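Local structure of mannuronan C5-epimerase (Pseudomonas syringae pv. tomato, 4NK6) at residues I216-Y219 with T223-V226; S110-G115 with E139-Q144; P31-Y36 with I282-V287; V320-N325 with N329-N334. The protein epimerises beta-D-mannuronate residues to alpha-L-guluronate during alginate synthesis and, within a periplasmic complex, shields the new polymer from degradation on its way to the outer membrane. One frame throughout, in Å; residues are numbered along the deposited sequence.

Overall arrangement
Near the N terminus the chain runs along the outside of the right-handed beta-helix, and 31-36 meets 282-287 there in interaction 3, which closes a loop of about 250 residues. Interactions 2 and 1 are both nested inside that loop, one after the other. Interaction 2 joins the hairpin at 110-115 to strand 139-143, one coil further along. Interaction 1 closes a short excursion from strand 215-217 into helix 221-227. Interaction 4 follows after interaction 3 has closed and spans a single corner between strands 320-323 and 330-337. Interactions 3 and 4 are near neighbours, their centres about 15 Å apart. Interactions 2 and 4 lie on opposite sides of the chain's centre.

Interaction 1: I216-Y219 with T223-V226; sequences ISQY and TAKV
Tyr219 and Ala224 form the close part of this contact. Tyr219 CB lies 3.9 Å from Ala224 N and 4.1 Å from Ala224 CB. The same CB is 4.1 Å from Thr223 CB, so the base of the tyrosine side chain rests on the first residues of 223-226. The ring then leads away from the helix. Thr223 CG2 meets it obliquely at CD1. Beyond that, the tyrosine hydroxyl bonds to Glu153 and the ring stacks with Trp189. The contact brings a strand of the right-handed beta-helix, 215-217, together with the short helix 221-227 that follows it almost at once. Gln218 approaches this helix less closely, with OE1 4.2 Å from Ala224 CB. Its CG stands anti to the backbone N (chi1 178°), and a bend at chi2 (57°) curls the amide back over the next peptide. There OE1 accepts from Tyr219 N at 2.8 Å, in the carbonyl plane and on a lone pair. This bond holds the amide oxygen on the side facing the helix. Thr223 OG1 is held by Glu66 and Thr220. The far side of the helix is looser: Lys225 and Val226 face solvent and do not touch 216-219.

Interaction 2: S110-G115 with E139-Q144; sequences SEVSPG and ELRLSQ
Arg141 NE donates to Glu139 OE2 at 2.8 Å, and the N-H points almost straight at the oxygen (169°). Both residues also meet segment 110-115. The contact lies at the N-terminal end of the right-handed beta-helix, where strand 139-143 runs parallel to 116-119 and 109-113 adds an antiparallel hairpin strand. Glu139 OE2 lies close to the guanidinium plane of Arg141 but is itself met from above its carboxylate plane. The other oxygen, OE1, bonds to Asn164. Trp166 makes a cation-pi contact with Arg141, so the arginine has partners beyond the carboxylate. Across the segments the one hydrogen bond is between backbones. Glu139 N donates to Gly115 O, in the hairpin turn, at 3.2 Å. Gly115 takes a positive phi (75°) in this turn. Its N-H is received by Glu111 OE2 at 2.9 Å, on the anti lone pair, so a side chain from the first hairpin strand braces the turn. The exposed Val112 supplies the remaining cross-contact. Its CG2, set between the backbone N and the carbonyl carbon, lies obliquely to the guanidinium and reaches Arg141 NH1 at 4.1 Å.

Interaction 3: P31-Y36 with I282-V287; sequences PDLSGY and IAENDV
Leu33 carries this contact from the side of the N-terminal segment. Its CD1 presses on Ala283 CB at 3.7 Å, and CD2 touches the same methyl at 4.2 Å. Both branches of the leucine therefore straddle one alanine. CD1 also lies 3.8 Å from Glu284 OE2, where the carboxylate end crosses the leucine at a slant. Leu33 CG stands anti to its carbonyl carbon (chi1 -56°), and this carries the two methyls toward the strand. The glutamate chain is extended beyond CG and reaches out from a backbone with positive phi (55°). That residue interrupts strand 281-288. Its OE2 makes a long, weak ion pair with Arg309. Further out, Leu33 begins a type I beta turn, closed by Tyr36 N bonding to Leu33 O at 2.9 Å. Asp32 braces the start of this turn. Its OD1 accepts from Ser34 N at 3.1 Å, forming an Asx turn, and OD2 bonds to Ser34 OG at 2.9 Å. Phe308 and Ile281 also pack on Leu33. At the bend just after Glu284, Asn285 bonds to the coils before and after it: OD1 with Asn261 N, ND2 with Val258 O, and its N with Asn310 OD1. Such asparagine stacks at a turn are characteristic of right-handed parallel beta-helices, and here the N-terminal segment lies against the outside of one.

Interaction 4: V320-N325 with N329-N334; sequences VVLDRN and NIVAYN
Inside a corner of the right-handed beta-helix, Leu322 and Val331 meet across the hydrophobic core. The chain leaves strand 320-323, turns, and enters strand 330-332, the first part of 330-337, on another face of the coil. The two side chains point inward from these faces and run side by side, pointing opposite ways. Leu322 CD1 lies 4.0 Å from Val331 CG2, and CD2 touches the same methyl at 4.2 Å. One valine methyl thus meets both branches of the leucine. Val331 CG1 stands anti to the backbone N (chi1 179°), which sets CG2 beside that N and toward the leucine. Leu322 CD2 is also 4.4 Å from Asn329 CB, a looser contact at the turn. No hydrogen bond joins the segments. The polar end of Asn329 is buried and engaged by the preceding coil, OD1 by Ser305 N and ND2 by Val302 O, while its own N bonds to Asn352 OD1 of the next coil, so the asparagines stack from coil to coil. Where the first strand ends, Arg324 NH1 donates to the syn lone pair of Asp323 OD2 at 2.9 Å. That oxygen lies exactly in the guanidinium plane. Strand 320-323 runs parallel between 296-299 and 344-347, with Leu322 packed on Ile298 and Leu346. Strand 330-337 lies parallel between 306-308 and, on its other flank, 353-355 and 358-360, and so forms a further wall of the core.

Interaction 1: I216-Y219 with T223-V226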
loop_
_atom_site.group_PDB
_atom_site.type_symbol
_atom_site.label_atom_id
_atom_site.label_comp_id
_atom_site.label_asym_id
_atom_site.label_seq_id
_atom_site.Cartn_x
_atom_site.Cartn_y
_atom_site.Cartn_z
ATOM N N ILE A 216 3.343 4.962 4.201
ATOM C CA ILE A 216 2.769 5.565 5.399
ATOM C C ILE A 216 3.377 4.817 6.584
ATOM O O ILE A 216 3.265 3.606 6.658
ATOM C CB ILE A 216 1.236 5.372 5.416
ATOM C CG1 ILE A 216 0.635 5.742 4.051
ATOM C CG2 ILE A 216 0.596 6.160 6.546
ATOM C CD1 ILE A 216 0.786 7.236 3.689
ATOM N N SER A 217 4.013 5.513 7.520
ATOM C CA SER A 217 4.808 4.784 8.501
ATOM C C SER A 217 4.958 5.431 9.862
ATOM O O SER A 217 5.307 6.606 9.977
ATOM C CB SER A 217 6.212 4.513 7.931
ATOM O OG SER A 217 6.991 3.711 8.806
ATOM N N GLN A 218 4.727 4.642 10.904
ATOM C CA GLN A 218 5.154 5.038 12.235
ATOM C C GLN A 218 6.679 5.202 12.219
ATOM O O GLN A 218 7.365 4.585 11.395
ATOM C CB GLN A 218 4.725 3.970 13.248
ATOM C CG GLN A 218 5.149 4.217 14.695
ATOM C CD GLN A 218 4.646 5.550 15.255
ATOM O OE1 GLN A 218 5.232 6.600 15.002
ATOM N NE2 GLN A 218 3.565 5.504 16.025
ATOM N N TYR A 219 7.212 6.031 13.113
ATOM C CA TYR A 219 8.661 6.144 13.277
ATOM C C TYR A 219 9.256 4.793 13.689
ATOM O O TYR A 219 8.526 3.892 14.115
ATOM C CB TYR A 219 9.004 7.182 14.346
ATOM C CG TYR A 219 8.703 8.612 13.958
ATOM C CD1 TYR A 219 9.544 9.308 13.101
ATOM C CD2 TYR A 219 7.584 9.274 14.465
ATOM C CE1 TYR A 219 9.278 10.616 12.744
ATOM C CE2 TYR A 219 7.312 10.585 14.115
ATOM C CZ TYR A 219 8.168 11.251 13.255
ATOM O OH TYR A 219 7.916 12.554 12.893
ATOM N N THR A 223 12.925 5.820 17.940
ATOM C CA THR A 223 12.450 7.195 17.841
ATOM C C THR A 223 11.013 7.333 18.341
ATOM O O THR A 223 10.685 8.292 19.036
ATOM C CB THR A 223 12.526 7.697 16.396
ATOM O OG1 THR A 223 13.851 7.498 15.885
ATOM C CG2 THR A 223 12.160 9.171 16.315
ATOM N N ALA A 224 10.161 6.372 17.981
ATOM C CA ALA A 224 8.756 6.400 18.381
ATOM C C ALA A 224 8.579 6.454 19.897
ATOM O O ALA A 224 7.740 7.199 20.401
ATOM C CB ALA A 224 8.005 5.205 17.806
ATOM N N LYS A 225 9.371 5.671 20.625
ATOM C CA LYS A 225 9.229 5.605 22.075
ATOM C C LYS A 225 9.543 6.954 22.728
ATOM O O LYS A 225 9.094 7.237 23.837
ATOM C CB LYS A 225 10.110 4.497 22.665
ATOM C CG LYS A 225 11.583 4.865 22.792
ATOM C CD LYS A 225 12.379 3.820 23.568
ATOM C CE LYS A 225 12.726 2.612 22.708
ATOM N NZ LYS A 225 13.621 1.663 23.435
ATOM N N VAL A 226 10.309 7.784 22.029
ATOM C CA VAL A 226 10.633 9.120 22.514
ATOM C C VAL A 226 9.589 10.124 22.047
ATOM O O VAL A 226 9.082 10.913 22.836
ATOM C CB VAL A 226 12.023 9.572 22.027
ATOM C CG1 VAL A 226 12.258 11.041 22.353
ATOM C CG2 VAL A 226 13.103 8.699 22.639
#

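Interaction 2: S110-G115 with E139-Q144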
loop_
_atom_site.group_PDB
_atom_site.type_symbol
_atom_site.label_atom_id
_atom_site.label_comp_id
_atom_site.label_asym_id
_atom_site.label_seq_id
_atom_site.Cartn_x
_atom_site.Cartn_y
_atom_site.Cartn_z
ATOM N N SER A 110 11.091 24.877 -10.176
ATOM C CA SER A 110 10.935 25.665 -11.392
ATOM C C SER A 110 9.630 25.352 -12.110
ATOM O O SER A 110 9.269 24.186 -12.265
ATOM C CB SER A 110 12.116 25.381 -12.327
ATOM O OG SER A 110 11.909 25.935 -13.613
ATOM N N GLU A 111 8.923 26.396 -12.546
ATOM C CA GLU A 111 7.748 26.225 -13.394
ATOM C C GLU A 111 8.199 26.178 -14.848
ATOM O O GLU A 111 8.543 27.205 -15.424
ATOM C CB GLU A 111 6.758 27.384 -13.203
ATOM C CG GLU A 111 5.469 27.213 -13.997
ATOM C CD GLU A 111 4.340 28.126 -13.530
ATOM O OE1 GLU A 111 4.619 29.138 -12.854
ATOM O OE2 GLU A 111 3.166 27.821 -13.839
ATOM N N VAL A 112 8.208 24.992 -15.445
ATOM C CA VAL A 112 8.730 24.854 -16.803
ATOM C C VAL A 112 7.705 25.227 -17.882
ATOM O O VAL A 112 8.067 25.597 -18.996
ATOM C CB VAL A 112 9.332 23.456 -17.044
ATOM C CG1 VAL A 112 10.613 23.300 -16.232
ATOM C CG2 VAL A 112 8.342 22.379 -16.670
ATOM N N SER A 113 6.430 25.144 -17.528
ATOM C CA SER A 113 5.342 25.604 -18.385
ATOM C C SER A 113 4.160 25.831 -17.445
ATOM O O SER A 113 4.226 25.412 -16.293
ATOM C CB SER A 113 5.022 24.558 -19.460
ATOM O OG SER A 113 4.600 23.337 -18.882
ATOM N N PRO A 114 3.096 26.512 -17.909
ATOM C CA PRO A 114 1.985 26.804 -16.989
ATOM C C PRO A 114 1.476 25.591 -16.202
ATOM O O PRO A 114 1.043 24.597 -16.788
ATOM C CB PRO A 114 0.903 27.349 -17.926
ATOM C CG PRO A 114 1.702 28.080 -18.977
ATOM C CD PRO A 114 2.941 27.227 -19.193
ATOM N N GLY A 115 1.571 25.676 -14.877
ATOM C CA GLY A 115 1.068 24.634 -13.999
ATOM C C GLY A 115 1.909 23.367 -13.925
ATOM O O GLY A 115 1.526 22.404 -13.249
ATOM N N GLU A 139 1.038 19.261 -13.130
ATOM C CA GLU A 139 1.962 18.186 -12.779
ATOM C C GLU A 139 3.104 18.685 -11.891
ATOM O O GLU A 139 3.714 19.710 -12.177
ATOM C CB GLU A 139 2.557 17.551 -14.050
ATOM C CG GLU A 139 3.505 16.376 -13.777
ATOM C CD GLU A 139 4.137 15.821 -15.040
ATOM O OE1 GLU A 139 4.387 14.598 -15.090
ATOM O OE2 GLU A 139 4.394 16.605 -15.981
ATOM N N LEU A 140 3.386 17.960 -10.814
ATOM C CA LEU A 140 4.630 18.161 -10.079
ATOM C C LEU A 140 5.597 17.036 -10.428
ATOM O O LEU A 140 5.345 15.865 -10.126
ATOM C CB LEU A 140 4.390 18.198 -8.568
ATOM C CG LEU A 140 5.652 18.258 -7.694
ATOM C CD1 LEU A 140 6.523 19.479 -8.020
ATOM C CD2 LEU A 140 5.272 18.255 -6.217
ATOM N N ARG A 141 6.687 17.396 -11.095
ATOM C CA ARG A 141 7.730 16.450 -11.462
ATOM C C ARG A 141 8.815 16.476 -10.386
ATOM O O ARG A 141 9.401 17.526 -10.125
ATOM C CB ARG A 141 8.341 16.848 -12.813
ATOM C CG ARG A 141 7.314 17.035 -13.936
ATOM C CD ARG A 141 7.951 17.572 -15.219
ATOM N NE ARG A 141 7.041 17.459 -16.358
ATOM C CZ ARG A 141 7.322 17.869 -17.591
ATOM N NH1 ARG A 141 8.493 18.432 -17.861
ATOM N NH2 ARG A 141 6.424 17.720 -18.556
ATOM N N LEU A 142 9.065 15.329 -9.759
ATOM C CA LEU A 142 10.146 15.192 -8.777
ATOM C C LEU A 142 11.395 14.692 -9.483
ATOM O O LEU A 142 11.385 13.616 -10.069
ATOM C CB LEU A 142 9.759 14.207 -7.673
ATOM C CG LEU A 142 8.439 14.539 -6.958
ATOM C CD1 LEU A 142 8.109 13.506 -5.888
ATOM C CD2 LEU A 142 8.482 15.948 -6.367
ATOM N N SER A 143 12.466 15.477 -9.429
ATOM C CA SER A 143 13.685 15.151 -10.151
ATOM C C SER A 143 14.364 13.897 -9.616
ATOM O O SER A 143 14.778 13.848 -8.460
ATOM C CB SER A 143 14.680 16.315 -10.102
ATOM O OG SER A 143 15.912 15.913 -10.685
ATOM N N GLN A 144 14.484 12.885 -10.467
ATOM C CA GLN A 144 15.221 11.681 -10.099
ATOM C C GLN A 144 16.699 11.993 -9.870
ATOM O O GLN A 144 17.288 11.548 -8.889
ATOM C CB GLN A 144 15.076 10.612 -11.177
ATOM C CG GLN A 144 15.914 9.356 -10.930
ATOM C CD GLN A 144 15.684 8.297 -11.988
ATOM O OE1 GLN A 144 15.600 8.605 -13.178
ATOM N NE2 GLN A 144 15.558 7.045 -11.561
#

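Interaction 3: P31-Y36 with I282-V287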
loop_
_atom_site.group_PDB
_atom_site.type_symbol
_atom_site.label_atom_id
_atom_site.label_comp_id
_atom_site.label_asym_id
_atom_site.label_seq_id
_atom_site.Cartn_x
_atom_site.Cartn_y
_atom_site.Cartn_z
ATOM N N PRO A 31 -17.768 -1.347 6.404
ATOM C CA PRO A 31 -17.704 0.097 6.633
ATOM C C PRO A 31 -18.369 0.861 5.498
ATOM O O PRO A 31 -18.251 0.473 4.332
ATOM C CB PRO A 31 -16.197 0.388 6.634
ATOM C CG PRO A 31 -15.564 -0.904 7.013
ATOM C CD PRO A 31 -16.436 -1.977 6.445
ATOM N N ASP A 32 -19.066 1.933 5.851
ATOM C CA ASP A 32 -19.683 2.822 4.883
ATOM C C ASP A 32 -18.572 3.608 4.181
ATOM O O ASP A 32 -17.662 4.100 4.833
ATOM C CB ASP A 32 -20.661 3.747 5.619
ATOM C CG ASP A 32 -21.243 4.817 4.732
ATOM O OD1 ASP A 32 -21.355 4.594 3.510
ATOM O OD2 ASP A 32 -21.593 5.889 5.265
ATOM N N LEU A 33 -18.634 3.697 2.854
ATOM C CA LEU A 33 -17.587 4.367 2.080
ATOM C C LEU A 33 -18.030 5.739 1.573
ATOM O O LEU A 33 -17.237 6.478 0.978
ATOM C CB LEU A 33 -17.179 3.510 0.881
ATOM C CG LEU A 33 -16.710 2.081 1.156
ATOM C CD1 LEU A 33 -16.463 1.352 -0.158
ATOM C CD2 LEU A 33 -15.456 2.091 2.012
ATOM N N SER A 34 -19.296 6.069 1.809
ATOM C CA SER A 34 -19.927 7.229 1.185
ATOM C C SER A 34 -19.313 8.579 1.561
ATOM O O SER A 34 -19.448 9.550 0.815
ATOM C CB SER A 34 -21.434 7.238 1.462
ATOM O OG SER A 34 -21.699 7.507 2.826
ATOM N N GLY A 35 -18.653 8.646 2.712
ATOM C CA GLY A 35 -17.959 9.858 3.115
ATOM C C GLY A 35 -16.544 10.025 2.550
ATOM O O GLY A 35 -15.927 11.075 2.730
ATOM N N TYR A 36 -16.020 9.010 1.865
ATOM C CA TYR A 36 -14.664 9.100 1.307
ATOM C C TYR A 36 -14.661 9.660 -0.120
ATOM O O TYR A 36 -14.621 8.911 -1.105
ATOM C CB TYR A 36 -13.943 7.745 1.380
ATOM C CG TYR A 36 -13.940 7.146 2.773
ATOM C CD1 TYR A 36 -13.613 7.917 3.886
ATOM C CD2 TYR A 36 -14.312 5.822 2.983
ATOM C CE1 TYR A 36 -13.638 7.376 5.171
ATOM C CE2 TYR A 36 -14.335 5.272 4.263
ATOM C CZ TYR A 36 -13.995 6.049 5.347
ATOM O OH TYR A 36 -14.018 5.501 6.609
ATOM N N ILE A 282 -9.702 -1.253 2.540
ATOM C CA ILE A 282 -9.198 -1.376 1.187
ATOM C C ILE A 282 -10.346 -1.825 0.303
ATOM O O ILE A 282 -10.712 -3.001 0.316
ATOM C CB ILE A 282 -8.052 -2.393 1.149
ATOM C CG1 ILE A 282 -6.921 -1.926 2.077
ATOM C CG2 ILE A 282 -7.530 -2.563 -0.272
ATOM C CD1 ILE A 282 -5.896 -2.999 2.389
ATOM N N ALA A 283 -10.921 -0.893 -0.460
ATOM C CA ALA A 283 -12.187 -1.157 -1.150
ATOM C C ALA A 283 -12.316 -0.546 -2.552
ATOM O O ALA A 283 -11.821 0.552 -2.814
ATOM C CB ALA A 283 -13.349 -0.692 -0.283
ATOM N N GLU A 284 -13.009 -1.259 -3.438
ATOM C CA GLU A 284 -13.341 -0.745 -4.771
ATOM C C GLU A 284 -12.132 -0.285 -5.577
ATOM O O GLU A 284 -12.240 0.625 -6.405
ATOM C CB GLU A 284 -14.400 0.367 -4.677
ATOM C CG GLU A 284 -15.699 -0.151 -4.086
ATOM C CD GLU A 284 -16.814 0.877 -4.058
ATOM O OE1 GLU A 284 -16.605 2.035 -4.489
ATOM O OE2 GLU A 284 -17.910 0.511 -3.592
ATOM N N ASN A 285 -10.983 -0.917 -5.327
ATOM C CA ASN A 285 -9.798 -0.683 -6.137
ATOM C C ASN A 285 -9.745 -1.683 -7.283
ATOM O O ASN A 285 -10.330 -2.766 -7.200
ATOM C CB ASN A 285 -8.521 -0.782 -5.290
ATOM C CG ASN A 285 -8.548 0.145 -4.086
ATOM O OD1 ASN A 285 -8.398 1.355 -4.224
ATOM N ND2 ASN A 285 -8.720 -0.426 -2.896
ATOM N N ASP A 286 -9.071 -1.295 -8.358
ATOM C CA ASP A 286 -8.785 -2.174 -9.485
ATOM C C ASP A 286 -7.274 -2.310 -9.518
ATOM O O ASP A 286 -6.568 -1.329 -9.750
ATOM C CB ASP A 286 -9.308 -1.560 -10.801
ATOM C CG ASP A 286 -9.076 -2.464 -12.013
ATOM O OD1 ASP A 286 -8.864 -3.690 -11.828
ATOM O OD2 ASP A 286 -9.114 -1.949 -13.158
ATOM N N VAL A 287 -6.783 -3.519 -9.252
ATOM C CA VAL A 287 -5.359 -3.763 -9.111
ATOM C C VAL A 287 -4.939 -4.835 -10.092
ATOM O O VAL A 287 -5.376 -5.970 -9.989
ATOM C CB VAL A 287 -5.017 -4.264 -7.691
ATOM C CG1 VAL A 287 -3.515 -4.502 -7.570
ATOM C CG2 VAL A 287 -5.491 -3.262 -6.642
#

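Interaction 4: V320-N325 with N329-N334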
loop_
_atom_site.group_PDB
_atom_site.type_symbol
_atom_site.label_atom_id
_atom_site.label_comp_id
_atom_site.label_asym_id
_atom_site.label_seq_id
_atom_site.Cartn_x
_atom_site.Cartn_y
_atom_site.Cartn_z
ATOM N N VAL A 320 -4.850 -11.779 -3.932
ATOM C CA VAL A 320 -4.953 -11.257 -2.570
ATOM C C VAL A 320 -4.278 -12.213 -1.578
ATOM O O VAL A 320 -4.557 -13.412 -1.583
ATOM C CB VAL A 320 -6.430 -11.077 -2.138
ATOM C CG1 VAL A 320 -6.510 -10.678 -0.676
ATOM C CG2 VAL A 320 -7.131 -10.019 -3.014
ATOM N N VAL A 321 -3.394 -11.683 -0.736
ATOM C CA VAL A 321 -2.672 -12.498 0.238
ATOM C C VAL A 321 -2.837 -11.957 1.657
ATOM O O VAL A 321 -2.763 -10.750 1.864
ATOM C CB VAL A 321 -1.153 -12.572 -0.115
ATOM C CG1 VAL A 321 -0.372 -13.317 0.957
ATOM C CG2 VAL A 321 -0.957 -13.238 -1.462
ATOM N N LEU A 322 -3.091 -12.851 2.618
ATOM C CA LEU A 322 -3.021 -12.529 4.051
ATOM C C LEU A 322 -1.850 -13.321 4.630
ATOM O O LEU A 322 -1.858 -14.550 4.590
ATOM C CB LEU A 322 -4.310 -12.927 4.778
ATOM C CG LEU A 322 -5.548 -12.021 4.674
ATOM C CD1 LEU A 322 -5.923 -11.713 3.245
ATOM C CD2 LEU A 322 -6.733 -12.646 5.407
ATOM N N ASP A 323 -0.849 -12.620 5.161
ATOM C CA ASP A 323 0.433 -13.247 5.490
ATOM C C ASP A 323 0.870 -12.965 6.929
ATOM O O ASP A 323 0.557 -11.904 7.488
ATOM C CB ASP A 323 1.503 -12.742 4.513
ATOM C CG ASP A 323 2.890 -13.330 4.780
ATOM O OD1 ASP A 323 3.018 -14.565 4.863
ATOM O OD2 ASP A 323 3.853 -12.550 4.905
ATOM N N ARG A 324 1.592 -13.915 7.518
ATOM C CA ARG A 324 2.282 -13.704 8.798
ATOM C C ARG A 324 1.380 -13.210 9.930
ATOM O O ARG A 324 1.533 -12.085 10.424
ATOM C CB ARG A 324 3.484 -12.764 8.614
ATOM C CG ARG A 324 4.688 -13.433 7.940
ATOM C CD ARG A 324 5.833 -12.461 7.638
ATOM N NE ARG A 324 7.080 -13.170 7.332
ATOM C CZ ARG A 324 7.350 -13.743 6.159
ATOM N NH1 ARG A 324 6.463 -13.695 5.172
ATOM N NH2 ARG A 324 8.510 -14.366 5.971
ATOM N N ASN A 325 0.438 -14.057 10.333
ATOM C CA ASN A 325 -0.373 -13.806 11.519
ATOM C C ASN A 325 -1.215 -12.526 11.409
ATOM O O ASN A 325 -1.383 -11.782 12.383
ATOM C CB ASN A 325 0.518 -13.807 12.776
ATOM C CG ASN A 325 -0.273 -13.980 14.055
ATOM O OD1 ASN A 325 -1.377 -14.528 14.045
ATOM N ND2 ASN A 325 0.293 -13.512 15.173
ATOM N N ASN A 329 -9.625 -10.335 9.994
ATOM C CA ASN A 329 -9.928 -9.574 8.788
ATOM C C ASN A 329 -11.163 -10.066 8.070
ATOM O O ASN A 329 -11.560 -11.219 8.215
ATOM C CB ASN A 329 -8.732 -9.603 7.832
ATOM C CG ASN A 329 -7.497 -8.990 8.447
ATOM O OD1 ASN A 329 -7.449 -7.783 8.662
ATOM N ND2 ASN A 329 -6.494 -9.819 8.745
ATOM N N ILE A 330 -11.759 -9.184 7.279
ATOM C CA ILE A 330 -12.869 -9.564 6.420
ATOM C C ILE A 330 -12.496 -9.307 4.966
ATOM O O ILE A 330 -12.176 -8.180 4.573
ATOM C CB ILE A 330 -14.182 -8.838 6.799
ATOM C CG1 ILE A 330 -14.611 -9.236 8.216
ATOM C CG2 ILE A 330 -15.277 -9.200 5.821
ATOM C CD1 ILE A 330 -15.797 -8.449 8.750
ATOM N N VAL A 331 -12.512 -10.378 4.182
ATOM C CA VAL A 331 -12.227 -10.315 2.759
ATOM C C VAL A 331 -13.528 -10.662 2.031
ATOM O O VAL A 331 -13.967 -11.811 2.063
ATOM C CB VAL A 331 -11.099 -11.309 2.411
ATOM C CG1 VAL A 331 -10.794 -11.286 0.925
ATOM C CG2 VAL A 331 -9.847 -10.957 3.206
ATOM N N ALA A 332 -14.162 -9.670 1.405
ATOM C CA ALA A 332 -15.543 -9.843 0.937
ATOM C C ALA A 332 -15.850 -9.274 -0.452
ATOM O O ALA A 332 -15.426 -8.173 -0.795
ATOM C CB ALA A 332 -16.519 -9.274 1.957
ATOM N N TYR A 333 -16.606 -10.037 -1.236
ATOM C CA TYR A 333 -17.155 -9.563 -2.508
ATOM C C TYR A 333 -16.099 -9.052 -3.493
ATOM O O TYR A 333 -16.367 -8.147 -4.282
ATOM C CB TYR A 333 -18.199 -8.465 -2.271
ATOM C CG TYR A 333 -19.243 -8.793 -1.225
ATOM C CD1 TYR A 333 -20.181 -9.803 -1.436
ATOM C CD2 TYR A 333 -19.311 -8.077 -0.039
ATOM C CE1 TYR A 333 -21.144 -10.099 -0.484
ATOM C CE2 TYR A 333 -20.273 -8.365 0.918
ATOM C CZ TYR A 333 -21.184 -9.373 0.692
ATOM O OH TYR A 333 -22.144 -9.649 1.647
ATOM N N ASN A 334 -14.899 -9.619 -3.441
ATOM C CA ASN A 334 -13.858 -9.230 -4.382
ATOM C C ASN A 334 -13.943 -10.050 -5.660
ATOM O O ASN A 334 -14.331 -11.218 -5.630
ATOM C CB ASN A 334 -12.475 -9.391 -3.753
ATOM C CG ASN A 334 -12.286 -8.513 -2.535
ATOM O OD1 ASN A 334 -12.145 -7.296 -2.657
ATOM N ND2 ASN A 334 -12.251 -9.128 -1.351
#